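Phosphatidylinositol transfer protein SFH5 (Saccharomyces cerevisiae, PDB 6W32) transfers phosphatidylinositol between membranes, regulates phosphatidylinositol 4,5-bisphosphate at the plasma membrane, and binds heme b, with a possible role in responses to organic oxidants. Local coordinates at residues 154-159 and 203-208; 101-106 and 163-167; 111-117 and 141-147. The contacts are given in a common frame with arbitrary orientation. Residues are numbered along the deposited sequence.

Contact 1: residues 154-159 and 203-208; sequences FVRYRI and TVIGIF. With HEM (protoporphyrin IX containing Fe), chain D.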
loop_
_atom_site.group_PDB
_atom_site.type_symbol
_atom_site.label_atom_id
_atom_site.label_comp_id
_atom_site.label_asym_id
_atom_site.label_seq_id
_atom_site.Cartn_x
_atom_site.Cartn_y
_atom_site.Cartn_z
ATOM N N PHE A 154 4.726 14.799 -4.604
ATOM C CA PHE A 154 5.102 13.413 -4.876
ATOM C C PHE A 154 4.393 12.460 -3.921
ATOM O O PHE A 154 3.634 11.585 -4.351
ATOM C CB PHE A 154 6.612 13.236 -4.767
ATOM C CG PHE A 154 7.090 11.899 -5.211
ATOM C CD1 PHE A 154 7.557 11.710 -6.499
ATOM C CD2 PHE A 154 7.098 10.823 -4.338
ATOM C CE1 PHE A 154 8.017 10.465 -6.913
ATOM C CE2 PHE A 154 7.541 9.588 -4.738
ATOM C CZ PHE A 154 7.994 9.409 -6.034
ATOM N N VAL A 155 4.621 12.628 -2.609
ATOM C CA VAL A 155 4.011 11.746 -1.620
ATOM C C VAL A 155 2.520 11.628 -1.848
ATOM O O VAL A 155 1.918 10.586 -1.594
ATOM C CB VAL A 155 4.311 12.229 -0.198
ATOM C CG1 VAL A 155 3.543 11.397 0.796
ATOM C CG2 VAL A 155 5.770 12.127 0.088
ATOM N N ARG A 156 1.886 12.689 -2.319
ATOM C CA ARG A 156 0.457 12.562 -2.569
ATOM C C ARG A 156 0.205 11.709 -3.804
ATOM O O ARG A 156 -0.718 10.885 -3.815
ATOM C CB ARG A 156 -0.183 13.929 -2.688
ATOM C CG ARG A 156 -0.326 14.663 -1.393
ATOM C CD ARG A 156 -1.498 15.690 -1.503
ATOM N NE ARG A 156 -2.795 15.137 -1.116
ATOM C CZ ARG A 156 -3.175 15.051 0.152
ATOM N NH1 ARG A 156 -4.358 14.526 0.472
ATOM N NH2 ARG A 156 -2.341 15.497 1.105
ATOM N N TYR A 157 1.049 11.849 -4.830
ATOM C CA TYR A 157 0.960 10.969 -5.992
ATOM C C TYR A 157 1.025 9.504 -5.571
ATOM O O TYR A 157 0.111 8.723 -5.869
ATOM C CB TYR A 157 2.084 11.278 -6.982
ATOM C CG TYR A 157 2.303 10.132 -7.897
ATOM C CD1 TYR A 157 1.354 9.803 -8.853
ATOM C CD2 TYR A 157 3.420 9.325 -7.774
ATOM C CE1 TYR A 157 1.533 8.714 -9.687
ATOM C CE2 TYR A 157 3.606 8.221 -8.598
ATOM C CZ TYR A 157 2.661 7.927 -9.546
ATOM O OH TYR A 157 2.854 6.848 -10.358
ATOM N N ARG A 158 2.104 9.125 -4.842
ATOM C CA ARG A 158 2.396 7.728 -4.511
ATOM C C ARG A 158 1.373 7.123 -3.554
ATOM O O ARG A 158 0.946 5.977 -3.741
ATOM C CB ARG A 158 3.782 7.605 -3.898
ATOM C CG ARG A 158 4.110 6.160 -3.516
ATOM C CD ARG A 158 4.822 5.330 -4.623
ATOM N NE ARG A 158 5.102 3.990 -4.113
ATOM C CZ ARG A 158 4.204 3.013 -4.139
ATOM N NH1 ARG A 158 3.024 3.254 -4.687
ATOM N NH2 ARG A 158 4.463 1.816 -3.626
ATOM N N ILE A 159 1.002 7.834 -2.492
ATOM C CA ILE A 159 -0.113 7.323 -1.702
ATOM C C ILE A 159 -1.307 7.058 -2.601
ATOM O O ILE A 159 -2.120 6.174 -2.326
ATOM C CB ILE A 159 -0.483 8.294 -0.563
ATOM C CG1 ILE A 159 0.758 8.687 0.232
ATOM C CG2 ILE A 159 -1.454 7.626 0.363
ATOM C CD1 ILE A 159 1.572 7.512 0.769
ATOM N N THR A 203 10.174 9.782 3.398
ATOM C CA THR A 203 8.843 10.287 3.729
ATOM C C THR A 203 7.779 9.249 3.436
ATOM O O THR A 203 7.015 8.856 4.322
ATOM C CB THR A 203 8.547 11.567 2.947
ATOM O OG1 THR A 203 9.602 12.514 3.156
ATOM C CG2 THR A 203 7.245 12.155 3.407
ATOM N N VAL A 204 7.700 8.807 2.181
ATOM C CA VAL A 204 6.762 7.740 1.838
ATOM C C VAL A 204 6.977 6.537 2.747
ATOM O O VAL A 204 6.017 6.017 3.332
ATOM C CB VAL A 204 6.888 7.367 0.352
ATOM C CG1 VAL A 204 5.992 6.213 0.019
ATOM C CG2 VAL A 204 6.527 8.566 -0.490
ATOM N N ILE A 205 8.244 6.109 2.926
ATOM C CA ILE A 205 8.513 4.933 3.765
ATOM C C ILE A 205 7.857 5.073 5.130
ATOM O O ILE A 205 7.198 4.135 5.615
ATOM C CB ILE A 205 10.022 4.669 3.908
ATOM C CG1 ILE A 205 10.569 4.052 2.611
ATOM C CG2 ILE A 205 10.242 3.632 4.987
ATOM C CD1 ILE A 205 12.023 4.145 2.476
ATOM N N GLY A 206 8.021 6.256 5.770
ATOM C CA GLY A 206 7.410 6.478 7.071
ATOM C C GLY A 206 5.908 6.277 7.047
ATOM O O GLY A 206 5.308 5.765 7.999
ATOM N N ILE A 207 5.279 6.626 5.944
ATOM C CA ILE A 207 3.838 6.518 5.906
ATOM C C ILE A 207 3.418 5.072 5.791
ATOM O O ILE A 207 2.611 4.588 6.586
ATOM C CB ILE A 207 3.294 7.381 4.769
ATOM C CG1 ILE A 207 3.343 8.836 5.216
ATOM C CG2 ILE A 207 1.921 6.904 4.367
ATOM C CD1 ILE A 207 3.241 9.757 4.088
ATOM N N PHE A 208 3.990 4.354 4.819
ATOM C CA PHE A 208 3.794 2.899 4.698
ATOM C C PHE A 208 4.033 2.188 6.024
ATOM O O PHE A 208 3.188 1.408 6.482
ATOM C CB PHE A 208 4.715 2.324 3.620
ATOM C CG PHE A 208 4.380 2.767 2.215
ATOM C CD1 PHE A 208 3.218 3.484 1.939
ATOM C CD2 PHE A 208 5.233 2.478 1.174
ATOM C CE1 PHE A 208 2.924 3.881 0.634
ATOM C CE2 PHE A 208 4.954 2.887 -0.124
ATOM C CZ PHE A 208 3.808 3.587 -0.398
HETATM C CHA HEM D . 12.099 2.975 -1.253
HETATM C CHB HEM D . 12.658 6.141 -4.812
HETATM C CHC HEM D . 16.911 4.115 -5.899
HETATM C CHD HEM D . 16.103 0.604 -2.618
HETATM C C1A HEM D . 11.896 4.001 -2.138
HETATM C C2A HEM D . 10.771 4.885 -2.069
HETATM C C3A HEM D . 10.917 5.811 -3.039
HETATM C C4A HEM D . 12.145 5.479 -3.743
HETATM C CMA HEM D . 10.019 7.003 -3.451
HETATM C CAA HEM D . 9.739 4.703 -0.944
HETATM C CBA HEM D . 8.383 4.136 -1.295
HETATM C CGA HEM D . 8.176 3.644 -2.676
HETATM O O1A HEM D . 8.075 4.582 -3.528
HETATM O O2A HEM D . 7.371 2.654 -2.686
HETATM C C1B HEM D . 13.878 5.911 -5.377
HETATM C C2B HEM D . 14.465 6.712 -6.414
HETATM C C3B HEM D . 15.643 6.167 -6.726
HETATM C C4B HEM D . 15.842 4.988 -5.884
HETATM C CMB HEM D . 13.783 7.959 -7.014
HETATM C CAB HEM D . 16.626 6.666 -7.807
HETATM C CBB HEM D . 17.901 6.883 -7.542
HETATM C C1C HEM D . 17.099 2.974 -5.141
HETATM C C2C HEM D . 18.235 2.025 -5.155
HETATM C C3C HEM D . 17.998 1.059 -4.238
HETATM C C4C HEM D . 16.714 1.346 -3.614
HETATM C CMC HEM D . 19.485 2.105 -6.070
HETATM C CAC HEM D . 18.904 -0.160 -3.913
HETATM C CBC HEM D . 18.390 -1.398 -3.730
HETATM C C1D HEM D . 14.983 0.930 -1.901
HETATM C C2D HEM D . 14.468 0.239 -0.744
HETATM C C3D HEM D . 13.226 1.030 -0.326
HETATM C C4D HEM D . 13.122 2.086 -1.273
HETATM C CMD HEM D . 15.008 -1.014 -0.048
HETATM C CAD HEM D . 12.208 0.795 0.797
HETATM C CBD HEM D . 10.919 0.308 0.125
HETATM C CGD HEM D . 9.927 -0.047 1.205
HETATM O O1D HEM D . 8.732 -0.327 0.859
HETATM O O2D HEM D . 10.268 0.206 2.411
HETATM N NA HEM D . 12.724 4.389 -3.152
HETATM N NB HEM D . 14.737 4.874 -5.076
HETATM N NC HEM D . 16.252 2.509 -4.198
HETATM N ND HEM D . 14.160 2.038 -2.173
HETATM FE FE HEM D . 14.419 3.389 -3.725
#

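Contact 2: residues 101-106 and 163-167; sequences PLSCAY and EKGLS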
loop_
_atom_site.group_PDB
_atom_site.type_symbol
_atom_site.label_atom_id
_atom_site.label_comp_id
_atom_site.label_asym_id
_atom_site.label_seq_id
_atom_site.Cartn_x
_atom_site.Cartn_y
_atom_site.Cartn_z
ATOM N N PRO A 101 -6.090 10.122 2.023
ATOM C CA PRO A 101 -5.565 9.100 1.092
ATOM C C PRO A 101 -6.555 8.750 -0.006
ATOM O O PRO A 101 -6.154 8.641 -1.171
ATOM C CB PRO A 101 -5.251 7.886 1.986
ATOM C CG PRO A 101 -5.696 8.273 3.384
ATOM C CD PRO A 101 -6.499 9.555 3.315
ATOM N N LEU A 102 -7.841 8.597 0.316
ATOM C CA LEU A 102 -8.812 8.286 -0.729
ATOM C C LEU A 102 -8.765 9.330 -1.825
ATOM O O LEU A 102 -8.865 9.003 -3.013
ATOM C CB LEU A 102 -10.223 8.218 -0.154
ATOM C CG LEU A 102 -10.668 6.923 0.502
ATOM C CD1 LEU A 102 -12.195 6.879 0.560
ATOM C CD2 LEU A 102 -10.097 5.740 -0.256
ATOM N N SER A 103 -8.600 10.600 -1.442
ATOM C CA SER A 103 -8.672 11.690 -2.413
ATOM C C SER A 103 -7.419 11.754 -3.273
ATOM O O SER A 103 -7.514 12.035 -4.468
ATOM C CB SER A 103 -8.908 13.027 -1.700
ATOM O OG SER A 103 -8.290 14.085 -2.412
ATOM N N CYS A 104 -6.243 11.474 -2.691
ATOM C CA CYS A 104 -5.023 11.304 -3.480
ATOM C C CYS A 104 -5.184 10.351 -4.672
ATOM O O CYS A 104 -4.596 10.585 -5.733
ATOM C CB CYS A 104 -3.908 10.789 -2.592
ATOM S SG CYS A 104 -3.215 12.017 -1.525
ATOM N N ALA A 105 -5.962 9.277 -4.527
ATOM C CA ALA A 105 -6.112 8.338 -5.630
ATOM C C ALA A 105 -7.184 8.752 -6.629
ATOM O O ALA A 105 -6.950 8.651 -7.841
ATOM C CB ALA A 105 -6.442 6.931 -5.112
ATOM N N TYR A 106 -8.349 9.215 -6.154
ATOM C CA TYR A 106 -9.551 9.291 -6.983
ATOM C C TYR A 106 -9.987 10.711 -7.361
ATOM O O TYR A 106 -10.936 10.869 -8.149
ATOM C CB TYR A 106 -10.708 8.577 -6.275
ATOM C CG TYR A 106 -10.408 7.146 -5.959
ATOM C CD1 TYR A 106 -9.836 6.303 -6.908
ATOM C CD2 TYR A 106 -10.678 6.624 -4.707
ATOM C CE1 TYR A 106 -9.566 4.969 -6.615
ATOM C CE2 TYR A 106 -10.384 5.298 -4.399
ATOM C CZ TYR A 106 -9.841 4.482 -5.359
ATOM O OH TYR A 106 -9.583 3.175 -5.041
ATOM N N GLU A 163 -3.234 3.452 -2.559
ATOM C CA GLU A 163 -4.649 3.215 -2.302
ATOM C C GLU A 163 -5.330 2.503 -3.470
ATOM O O GLU A 163 -6.112 1.577 -3.251
ATOM C CB GLU A 163 -5.333 4.533 -1.969
ATOM C CG GLU A 163 -4.940 5.048 -0.604
ATOM C CD GLU A 163 -5.756 4.405 0.513
ATOM O OE1 GLU A 163 -6.768 3.740 0.209
ATOM O OE2 GLU A 163 -5.418 4.601 1.698
ATOM N N LYS A 164 -5.037 2.901 -4.714
ATOM C CA LYS A 164 -5.588 2.199 -5.873
ATOM C C LYS A 164 -5.212 0.715 -5.859
ATOM O O LYS A 164 -6.004 -0.146 -6.267
ATOM C CB LYS A 164 -5.097 2.846 -7.169
ATOM C CG LYS A 164 -5.847 4.104 -7.641
ATOM C CD LYS A 164 -5.434 4.503 -9.063
ATOM C CE LYS A 164 -5.220 6.006 -9.242
ATOM N NZ LYS A 164 -3.756 6.325 -9.495
ATOM N N GLY A 165 -4.003 0.392 -5.392
ATOM C CA GLY A 165 -3.614 -1.007 -5.317
ATOM C C GLY A 165 -4.548 -1.801 -4.429
ATOM O O GLY A 165 -5.031 -2.871 -4.815
ATOM N N LEU A 166 -4.849 -1.261 -3.239
ATOM C CA LEU A 166 -5.692 -1.962 -2.289
ATOM C C LEU A 166 -7.140 -2.009 -2.723
ATOM O O LEU A 166 -7.905 -2.789 -2.138
ATOM C CB LEU A 166 -5.615 -1.329 -0.909
ATOM C CG LEU A 166 -4.259 -0.881 -0.387
ATOM C CD1 LEU A 166 -4.431 -0.027 0.848
ATOM C CD2 LEU A 166 -3.428 -2.086 -0.073
ATOM N N SER A 167 -7.553 -1.235 -3.734
ATOM C CA SER A 167 -8.909 -1.510 -4.200
ATOM C C SER A 167 -9.015 -2.847 -4.908
ATOM O O SER A 167 -10.125 -3.237 -5.271
ATOM C CB SER A 167 -9.430 -0.444 -5.159
ATOM O OG SER A 167 -10.700 -0.870 -5.679
#

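Contact 3: residues 111-117 and 141-147; sequences NTELQNV and LVKKKEL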
loop_
_atom_site.group_PDB
_atom_site.type_symbol
_atom_site.label_atom_id
_atom_site.label_comp_id
_atom_site.label_asym_id
_atom_site.label_seq_id
_atom_site.Cartn_x
_atom_site.Cartn_y
_atom_site.Cartn_z
ATOM N N ASN A 111 1.201 15.380 -11.423
ATOM C CA ASN A 111 2.133 15.640 -12.507
ATOM C C ASN A 111 2.143 14.478 -13.495
ATOM O O ASN A 111 2.113 13.307 -13.105
ATOM C CB ASN A 111 3.528 15.892 -11.930
ATOM C CG ASN A 111 4.551 16.264 -12.995
ATOM O OD1 ASN A 111 4.809 15.485 -13.908
ATOM N ND2 ASN A 111 5.134 17.464 -12.883
ATOM N N THR A 112 2.113 14.815 -14.786
ATOM C CA THR A 112 1.838 13.810 -15.809
ATOM C C THR A 112 2.987 12.813 -15.955
ATOM O O THR A 112 2.753 11.595 -16.050
ATOM C CB THR A 112 1.521 14.509 -17.131
ATOM O OG1 THR A 112 2.493 15.540 -17.375
ATOM C CG2 THR A 112 0.128 15.142 -17.071
ATOM N N GLU A 113 4.236 13.290 -15.929
ATOM C CA GLU A 113 5.336 12.336 -16.040
ATOM C C GLU A 113 5.377 11.367 -14.861
ATOM O O GLU A 113 6.057 10.338 -14.952
ATOM C CB GLU A 113 6.694 13.051 -16.213
ATOM C CG GLU A 113 7.060 14.109 -15.167
ATOM C CD GLU A 113 7.763 15.368 -15.757
ATOM O OE1 GLU A 113 8.390 15.244 -16.833
ATOM O OE2 GLU A 113 7.692 16.473 -15.150
ATOM N N LEU A 114 4.636 11.645 -13.784
ATOM C CA LEU A 114 4.561 10.730 -12.651
ATOM C C LEU A 114 3.590 9.588 -12.924
ATOM O O LEU A 114 3.933 8.415 -12.713
ATOM C CB LEU A 114 4.167 11.495 -11.387
ATOM C CG LEU A 114 5.381 12.009 -10.609
ATOM C CD1 LEU A 114 4.982 12.515 -9.279
ATOM C CD2 LEU A 114 6.403 10.885 -10.448
ATOM N N GLN A 115 2.381 9.902 -13.417
ATOM C CA GLN A 115 1.412 8.846 -13.720
ATOM C C GLN A 115 2.014 7.780 -14.620
ATOM O O GLN A 115 1.723 6.592 -14.462
ATOM C CB GLN A 115 0.153 9.433 -14.365
ATOM C CG GLN A 115 -0.445 10.562 -13.547
ATOM C CD GLN A 115 -1.400 11.468 -14.337
ATOM O OE1 GLN A 115 -1.550 11.337 -15.564
ATOM N NE2 GLN A 115 -2.048 12.408 -13.622
ATOM N N ASN A 116 2.876 8.184 -15.545
ATOM C CA ASN A 116 3.467 7.258 -16.491
ATOM C C ASN A 116 4.439 6.294 -15.848
ATOM O O ASN A 116 4.818 5.312 -16.506
ATOM C CB ASN A 116 4.200 8.017 -17.592
ATOM C CG ASN A 116 3.270 8.528 -18.664
ATOM O OD1 ASN A 116 2.082 8.172 -18.716
ATOM N ND2 ASN A 116 3.805 9.380 -19.532
ATOM N N VAL A 117 4.893 6.542 -14.619
ATOM C CA VAL A 117 5.816 5.599 -13.998
ATOM C C VAL A 117 5.172 4.862 -12.845
ATOM O O VAL A 117 5.872 4.207 -12.077
ATOM C CB VAL A 117 7.125 6.263 -13.555
ATOM C CG1 VAL A 117 7.986 6.498 -14.757
ATOM C CG2 VAL A 117 6.839 7.548 -12.858
ATOM N N LEU A 141 13.049 8.153 -14.003
ATOM C CA LEU A 141 13.009 9.516 -13.478
ATOM C C LEU A 141 14.366 10.057 -13.021
ATOM O O LEU A 141 14.398 11.114 -12.373
ATOM C CB LEU A 141 12.022 9.618 -12.313
ATOM C CG LEU A 141 10.524 9.522 -12.555
ATOM C CD1 LEU A 141 10.203 8.091 -12.738
ATOM C CD2 LEU A 141 9.791 10.055 -11.343
ATOM N N VAL A 142 15.480 9.373 -13.308
ATOM C CA VAL A 142 16.800 9.980 -13.102
ATOM C C VAL A 142 17.028 11.130 -14.076
ATOM O O VAL A 142 17.874 12.001 -13.833
ATOM C CB VAL A 142 17.913 8.892 -13.238
ATOM C CG1 VAL A 142 18.269 8.622 -14.721
ATOM C CG2 VAL A 142 19.163 9.235 -12.380
ATOM N N LYS A 143 16.290 11.127 -15.193
ATOM C CA LYS A 143 16.223 12.278 -16.090
ATOM C C LYS A 143 15.785 13.545 -15.363
ATOM O O LYS A 143 16.265 14.643 -15.663
ATOM C CB LYS A 143 15.213 12.009 -17.216
ATOM C CG LYS A 143 15.231 10.618 -17.886
ATOM C CD LYS A 143 16.614 10.076 -18.233
ATOM C CE LYS A 143 16.496 9.068 -19.369
ATOM N NZ LYS A 143 15.288 8.194 -19.225
ATOM N N LYS A 144 14.825 13.422 -14.448
ATOM C CA LYS A 144 13.961 14.533 -14.057
ATOM C C LYS A 144 13.974 14.642 -12.547
ATOM O O LYS A 144 13.050 14.167 -11.897
ATOM C CB LYS A 144 12.542 14.313 -14.554
ATOM C CG LYS A 144 12.421 13.444 -15.820
ATOM C CD LYS A 144 11.165 13.848 -16.558
ATOM C CE LYS A 144 10.874 13.034 -17.813
ATOM N NZ LYS A 144 9.619 13.549 -18.477
ATOM N N LYS A 145 14.971 15.318 -11.991
ATOM C CA LYS A 145 15.067 15.489 -10.547
ATOM C C LYS A 145 14.470 16.803 -10.077
ATOM O O LYS A 145 14.973 17.403 -9.120
ATOM C CB LYS A 145 16.523 15.363 -10.094
ATOM C CG LYS A 145 17.242 14.175 -10.721
ATOM C CD LYS A 145 18.077 13.391 -9.702
ATOM C CE LYS A 145 18.785 12.255 -10.393
ATOM N NZ LYS A 145 18.835 11.004 -9.583
ATOM N N GLU A 146 13.412 17.271 -10.739
ATOM C CA GLU A 146 12.553 18.334 -10.217
ATOM C C GLU A 146 11.274 17.798 -9.587
ATOM O O GLU A 146 10.714 18.444 -8.697
ATOM C CB GLU A 146 12.198 19.335 -11.327
ATOM C CG GLU A 146 11.264 18.788 -12.417
ATOM C CD GLU A 146 12.003 18.154 -13.599
ATOM O OE1 GLU A 146 13.263 18.140 -13.603
ATOM O OE2 GLU A 146 11.308 17.677 -14.530
ATOM N N LEU A 147 10.813 16.620 -10.022
ATOM C CA LEU A 147 9.714 15.932 -9.350
ATOM C C LEU A 147 9.997 15.700 -7.878
ATOM O O LEU A 147 9.064 15.474 -7.105
ATOM C CB LEU A 147 9.446 14.584 -10.016
ATOM C CG LEU A 147 9.199 14.672 -11.521
ATOM C CD1 LEU A 147 9.839 13.502 -12.236
ATOM C CD2 LEU A 147 7.703 14.742 -11.800
#

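Contact 1: residues 154-159 and 203-208
Apolar packing holds these two helical segments together, with no hydrogen bond passing directly between them. Val-155 sits at the point of nearest backbone approach, its CA 6.0 Å from the CA of Val-204. Its CG2 meets Thr-203 CG2 at 3.6 Å and Val-204 CG2 at 3.7 Å, while its CG1 reaches Ile-207 CD1 at 3.7 Å. One turn on, Ile-159 CD1 touches both Ile-207 CG2 (3.7 Å) and Phe-208 CE1 (3.9 Å). Thr-203 contributes its methyl group here, its hydroxyl being hydrogen-bonded to the backbone oxygen of Asn-199.

The segment axes cross at -42° and come within 10.4 Å of each other. Both helices belong to the CRAL-TRIO (Sec14-like) fold: helix 151-166 links parallel neighbouring strands 132-136 and 179-184. Helix 195-211 links strand 179-184 to strand 216-222, so two successive beta-alpha-beta crossovers meet here beside the ligand cavity.

Polar contacts run to the heme. Arg-158 NE donates to carboxylate oxygen O2A of HEM at 3.0 Å and more weakly to O1A of HEM at 3.1 Å; Arg-158 NH2 also reaches O2A of HEM, at 3.2 Å. Tyr-138 and Lys-219 hydrogen-bond the heme as well. Phe-208 CZ lies over one face of the Arg-158 guanidinium, and Phe-208 CE2 is 3.7 Å from Arg-158 NH2.

Van der Waals contacts with the heme come from both helices. Val-204 CG1 lies 3.4 Å from HEM CBA, Ile-205 CG1 is 3.7 Å from HEM CAA, and Phe-154 CE2 approaches the porphyrin methyl CMA of HEM at 3.8 Å.

Contact 2: residues 101-106 and 163-167
The backbones draw closest at Ala-105 and Lys-164, whose CA atoms are 6.2 Å apart, a tight approach allowed by the small alanine side chain. Here the short helix 101-106 packs on the late part of helix 151-166, the crossover helix between strands 132-136 and 179-184 of the CRAL-TRIO fold.

Ala-105 CB points at the partner and touches Lys-164 CG at 3.8 Å and Glu-163 CB at 4.1 Å. The lysine's aliphatic chain passes the C-terminal end of the short helix, bringing Lys-164 CE to 3.5 Å from Ala-105 O. Glu-163 gives up the most surface: its OE2 packs 3.3 Å from Pro-101 CB, and its OE1 lies 3.9 Å from Leu-102 CD2. That carboxylate is not left without polar partners, since OE2 forms a salt bridge with Arg-96 and a hydrogen bond with Tyr-212. No hydrogen bond joins the two segments themselves. Tyr-106 closes the other end, with CE1 4.0 Å from Lys-164 CG and OH 3.6 Å from Ser-167 CB.

Contact 3: residues 111-117 and 141-147
One salt bridge spans the segments: Lys-144 NZ donates to Glu-113 OE1 at 2.7 Å, at the end of a lysine chain extended from CB to NZ. The other carboxylate oxygen is less well placed, since Glu-113 OE2 lies 3.9 Å from Glu-146 OE2 and two like charges face each other. Asn-111 occupies the N-cap of helix 112-115; its OD1 accepts a weak bond from Glu-113 N at 3.0 Å, and its carbonyl O takes Leu-114 N at 3.1 Å.

This short helix leads straight into edge strand 118-122 of the CRAL-TRIO sheet, while residues 141-147 lie in the connection from strand 132-136 to helix 151-166. Just before the edge strand, Val-117 shares backbone hydrogen bonding with Leu-137, just past the end of the antiparallel neighbour 132-136, and its own N also reaches back to Leu-114 O at 2.8 Å. Across the gap, Lys-144 N is satisfied by Leu-141 O at 3.1 Å, and Lys-145 NZ by the carbonyl of Arg-192.

Apolar side chains pack beside the charges. Leu-114 CD2 meets Leu-141 CD2 at 3.6 Å, Val-117 CG1 meets Leu-141 CD1 at 3.4 Å, and Leu-147 CD2 rests 3.5 Å from Glu-113 CG and 3.8 Å from Leu-114 CG.

Helix 151-166 is common ground: it supplies one segment each to contacts 1 and 2, and Tyr-157 on it makes a probable hydrogen bond from OH to Leu-114 O of contact 3 (3.0 Å). Contact 1 is the buried one, with Arg-158 committed to the heme propionate. Contact 2, about 12 Å away between centres, is partly buried; in it helix 101-106 packs on the late part of helix 151-166, away from the heme, and Ile-159 touches Pro-101 where the two contacts meet. Contact 3 lies furthest from the chain centre, about 20 Å, and its salt bridge is the only one linking two paired segments here; contact 2 buries a carboxylate whose charge is met elsewhere.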